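Local coordinates for AimR transcriptional regulator (PDB 5ZVV), which activates transcription of the phage aimX locus as a homodimer, which seems to favour lytic replication, until the arbitrium peptide converts it to an inactive monomer, at residues R121-K125 / N126-L130; T311-L314 / D315-S319. One frame throughout, in Å; residues are numbered along the deposited sequence.

Contact 1 (R121-K125 / N126-L130)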
# COMPACT_ATOMS: atom_id res chain seq x y z
N ARG A 121 -2.81 0.84 -21.12
CA ARG A 121 -1.64 0.35 -21.85
C ARG A 121 -0.38 1.10 -21.45
O ARG A 121 0.70 0.50 -21.36
CB ARG A 121 -1.89 0.46 -23.35
CG ARG A 121 -2.92 -0.53 -23.86
CD ARG A 121 -2.37 -1.94 -23.78
NE ARG A 121 -1.28 -2.12 -24.74
CZ ARG A 121 -0.23 -2.91 -24.53
NH1 ARG A 121 -0.10 -3.58 -23.40
NH2 ARG A 121 0.71 -3.00 -25.46
N LYS A 122 -0.49 2.41 -21.22
CA LYS A 122 0.67 3.16 -20.73
C LYS A 122 1.11 2.67 -19.36
O LYS A 122 2.30 2.70 -19.04
CB LYS A 122 0.36 4.65 -20.70
CG LYS A 122 0.24 5.28 -22.08
CD LYS A 122 -0.11 6.76 -21.98
CE LYS A 122 -0.25 7.38 -23.36
NZ LYS A 122 -0.68 8.80 -23.29
N LEU A 123 0.16 2.22 -18.53
CA LEU A 123 0.52 1.61 -17.26
C LEU A 123 1.19 0.26 -17.47
O LEU A 123 2.15 -0.08 -16.77
CB LEU A 123 -0.71 1.47 -16.37
CG LEU A 123 -1.22 2.74 -15.68
CD1 LEU A 123 -2.58 2.48 -15.04
CD2 LEU A 123 -0.23 3.23 -14.64
N ASN A 124 0.69 -0.53 -18.43
CA ASN A 124 1.32 -1.81 -18.73
C ASN A 124 2.78 -1.64 -19.12
O ASN A 124 3.65 -2.41 -18.68
CB ASN A 124 0.56 -2.53 -19.84
CG ASN A 124 -0.87 -2.88 -19.46
OD1 ASN A 124 -1.71 -3.12 -20.33
ND2 ASN A 124 -1.16 -2.88 -18.16
N LYS A 125 3.08 -0.63 -19.93
CA LYS A 125 4.43 -0.37 -20.40
C LYS A 125 5.24 0.51 -19.44
O LYS A 125 6.40 0.82 -19.74
CB LYS A 125 4.39 0.30 -21.77
CG LYS A 125 3.56 -0.42 -22.82
CD LYS A 125 3.33 0.49 -24.01
CE LYS A 125 2.49 -0.18 -25.08
NZ LYS A 125 2.18 0.77 -26.18
N ASN A 126 4.65 0.91 -18.31
CA ASN A 126 5.29 1.83 -17.36
C ASN A 126 5.71 3.13 -18.06
O ASN A 126 6.79 3.67 -17.81
CB ASN A 126 6.48 1.17 -16.66
CG ASN A 126 6.95 1.95 -15.45
OD1 ASN A 126 6.31 2.92 -15.03
ND2 ASN A 126 8.08 1.54 -14.88
N GLU A 127 4.85 3.62 -18.94
CA GLU A 127 5.08 4.88 -19.63
C GLU A 127 4.35 6.05 -18.97
O GLU A 127 4.49 7.19 -19.43
CB GLU A 127 4.65 4.77 -21.10
CG GLU A 127 5.49 3.80 -21.91
CD GLU A 127 4.94 3.56 -23.30
OE1 GLU A 127 3.78 3.94 -23.55
OE2 GLU A 127 5.67 3.00 -24.15
N ILE A 128 3.59 5.78 -17.91
CA ILE A 128 2.89 6.81 -17.16
C ILE A 128 2.94 6.43 -15.69
O ILE A 128 3.04 5.24 -15.34
CB ILE A 128 1.44 7.01 -17.64
CG1 ILE A 128 0.86 8.32 -17.11
CG2 ILE A 128 0.57 5.83 -17.23
CD1 ILE A 128 -0.60 8.53 -17.46
N SER A 129 2.89 7.43 -14.82
CA SER A 129 2.82 7.17 -13.39
C SER A 129 1.42 6.71 -13.01
O SER A 129 0.43 6.97 -13.71
CB SER A 129 3.20 8.42 -12.60
OG SER A 129 2.90 8.26 -11.22
N LEU A 130 1.34 6.00 -11.89
CA LEU A 130 0.04 5.55 -11.39
C LEU A 130 -0.83 6.73 -10.99
O LEU A 130 -2.02 6.80 -11.33
CB LEU A 130 0.24 4.59 -10.22
CG LEU A 130 -0.97 3.81 -9.73
CD1 LEU A 130 -0.55 2.40 -9.34
CD2 LEU A 130 -1.62 4.51 -8.54
O HOH W 1 1.39 3.01 -25.43
O HOH W 2 4.70 2.18 -26.45
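Lys122 and Glu127 meet where helix 108-124 runs out, and their junction is a worked example of how a helix is brought to a stop. The carbonyl oxygen of Lys122 receives Glu127 N at 2.7 Å, with an N-H...O angle of 157° and the donor in the carbonyl plane. Beside it, Asn126 N reaches Leu123 O at 3.1 Å, approaching from above that carbonyl plane. Asn126 turns to a positive phi (55°), and the two bonds back into the last turn complete a Schellman motif.

An apolar patch backs this turn. Ile128 CG2 lies against Lys122 CB at 3.7 Å and Leu123 CD2 at 3.8 Å. With CG1 anti to the backbone N (chi1 -165°), CG2 sits between the N and the carbonyl carbon of Ile128 and faces the helix, against both Lys122 and Leu123.

The Glu127 chain crosses that of Lys125 at a slant, its carboxylate lying near Lys125 CD, with OE2 3.4 Å from that carbon. The charges do not meet directly: Lys125 NZ stays 4.4 Å from Glu127 OE1. Two waters span the gap instead, each accepting from NZ and donating to one carboxylate oxygen, so the pair is held through solvent. Lys125 NZ also has a long, weak ion pair with Asp96.

Farther out, Arg121 makes a salt bridge to Asp96 and packs on Thr95 and Ile99, fastening the last turn to helix 92-103. Ser129 weakly caps Asn131 N at the start of helix 130-139, and Leu130 rests on Ala158 and Tyr159 of helix 145-161.

Contact 2 (T311-L314 / D315-S319); sequences TEIL and DELSS
Leu314 O, in the last turns of helix 307-318, takes Ser318 N at 2.9 Å and also accepts a weak hydrogen bond from Tyr330 OH of helix 324-338. The N-H...O angle of 137° is more bent than the 162° with which Glu316 N meets Glu312 O, so the ladder of i to i+4 bonds loses straightness as the helix nears its end. The serine hydroxyls add to it there: Ser318 OG gives a hydrogen bond to Asp315 O at 2.8 Å, and Ser319 OG does the same to Glu316 O.

Upstream, Asp315 lies alongside Thr311, both side chains pointing the same way. Its first torsion (chi1 -72°) sets CG beside the backbone N and brings the flat carboxylate over Thr311 O, which faces the carboxylate carbon CG at 3.0 Å. The two carboxylate oxygens make no bond with Thr311 O, an acceptor like them. Thr311 CG2 comes to the same face, nearest to Asp315 OD2 (3.9 Å), while Thr311 OG1 is hydrogen-bonded to Ile307 O.

Leu317 is the apolar counterpart. Its CD1 methyl meets Leu314 CD2 at 3.9 Å, the two leucines crossing obliquely, and runs beside Ile313 CG2 at 4.1 Å. Leu317 thus bridges Ile313 and Leu314 on the apolar face of the helix.

That face is shared between two neighbours: Leu314 packs on Lys334 and Ile337 of helix 324-338, whereas Ile313 packs on Arg297 and Tyr301, and Leu317 on Gln295, of helix 291-304. A helix held between its sequence neighbours in this manner is consistent with the stacked helices of the TPR-like superfamily to which AimR belongs.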
# COMPACT_ATOMS: atom_id res chain seq x y z
N THR A 311 25.81 -24.62 -8.57
CA THR A 311 26.53 -23.51 -7.97
C THR A 311 27.03 -22.54 -9.02
O THR A 311 27.13 -21.33 -8.76
CB THR A 311 27.69 -24.05 -7.12
OG1 THR A 311 27.18 -24.90 -6.09
CG2 THR A 311 28.47 -22.91 -6.48
N GLU A 312 27.36 -23.03 -10.22
CA GLU A 312 27.72 -22.13 -11.31
C GLU A 312 26.54 -21.25 -11.70
O GLU A 312 26.68 -20.02 -11.83
CB GLU A 312 28.20 -22.95 -12.51
CG GLU A 312 28.91 -22.14 -13.58
CD GLU A 312 29.71 -23.02 -14.52
OE1 GLU A 312 29.44 -24.24 -14.57
OE2 GLU A 312 30.62 -22.50 -15.19
N ILE A 313 25.36 -21.85 -11.86
CA ILE A 313 24.17 -21.07 -12.20
C ILE A 313 23.86 -20.05 -11.11
O ILE A 313 23.52 -18.90 -11.40
CB ILE A 313 22.97 -22.01 -12.45
CG1 ILE A 313 23.23 -22.88 -13.69
CG2 ILE A 313 21.69 -21.21 -12.63
CD1 ILE A 313 22.11 -23.83 -14.01
N LEU A 314 23.98 -20.45 -9.84
CA LEU A 314 23.69 -19.53 -8.74
C LEU A 314 24.72 -18.40 -8.67
O LEU A 314 24.37 -17.26 -8.35
CB LEU A 314 23.61 -20.29 -7.42
CG LEU A 314 22.50 -21.34 -7.32
CD1 LEU A 314 22.54 -22.06 -5.98
CD2 LEU A 314 21.13 -20.71 -7.53
N ASP A 315 25.98 -18.71 -8.96
CA ASP A 315 27.01 -17.68 -9.03
C ASP A 315 26.69 -16.67 -10.13
O ASP A 315 26.87 -15.46 -9.94
CB ASP A 315 28.39 -18.30 -9.27
CG ASP A 315 28.92 -19.03 -8.06
OD1 ASP A 315 28.29 -18.95 -6.98
OD2 ASP A 315 29.98 -19.69 -8.19
N GLU A 316 26.22 -17.16 -11.28
CA GLU A 316 25.77 -16.24 -12.32
C GLU A 316 24.57 -15.42 -11.86
O GLU A 316 24.44 -14.25 -12.23
CB GLU A 316 25.44 -17.01 -13.60
CG GLU A 316 25.45 -16.17 -14.88
CD GLU A 316 24.18 -15.37 -15.09
OE1 GLU A 316 23.12 -15.77 -14.56
OE2 GLU A 316 24.24 -14.33 -15.78
N LEU A 317 23.70 -16.02 -11.05
CA LEU A 317 22.50 -15.32 -10.60
C LEU A 317 22.82 -14.23 -9.59
O LEU A 317 22.09 -13.23 -9.51
CB LEU A 317 21.50 -16.31 -10.01
CG LEU A 317 20.76 -17.19 -11.02
CD1 LEU A 317 19.96 -18.28 -10.32
CD2 LEU A 317 19.86 -16.34 -11.90
N SER A 318 23.89 -14.40 -8.80
CA SER A 318 24.22 -13.41 -7.79
C SER A 318 24.53 -12.05 -8.40
O SER A 318 24.34 -11.01 -7.75
CB SER A 318 25.41 -13.88 -6.95
OG SER A 318 26.61 -13.80 -7.69
N SER A 319 25.02 -12.02 -9.64
CA SER A 319 25.27 -10.77 -10.34
C SER A 319 24.05 -10.25 -11.09
O SER A 319 24.06 -9.11 -11.55
CB SER A 319 26.44 -10.93 -11.33
OG SER A 319 26.13 -11.88 -12.33

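Followed from the N terminus, the chain meets contact 1 first, at the turn where helix 108-124 gives way to helix 130-139, and reaches contact 2 almost two hundred residues later, in the closing turns of helix 307-318. The two stand in series and neither nests in nor crosses the other: contact 1 closes a short turn at a helix end, contact 2 spans a turn of helix. The centres of contact 1 and contact 2 are 32 Å apart, and the nearest atoms of contact 1 and contact 2 about 19 Å. Contact 1 connects successive helices through a short loop and ties them to helices 92-103 and 145-161, whereas contact 2 seats one helix between helices 291-304 and 324-338.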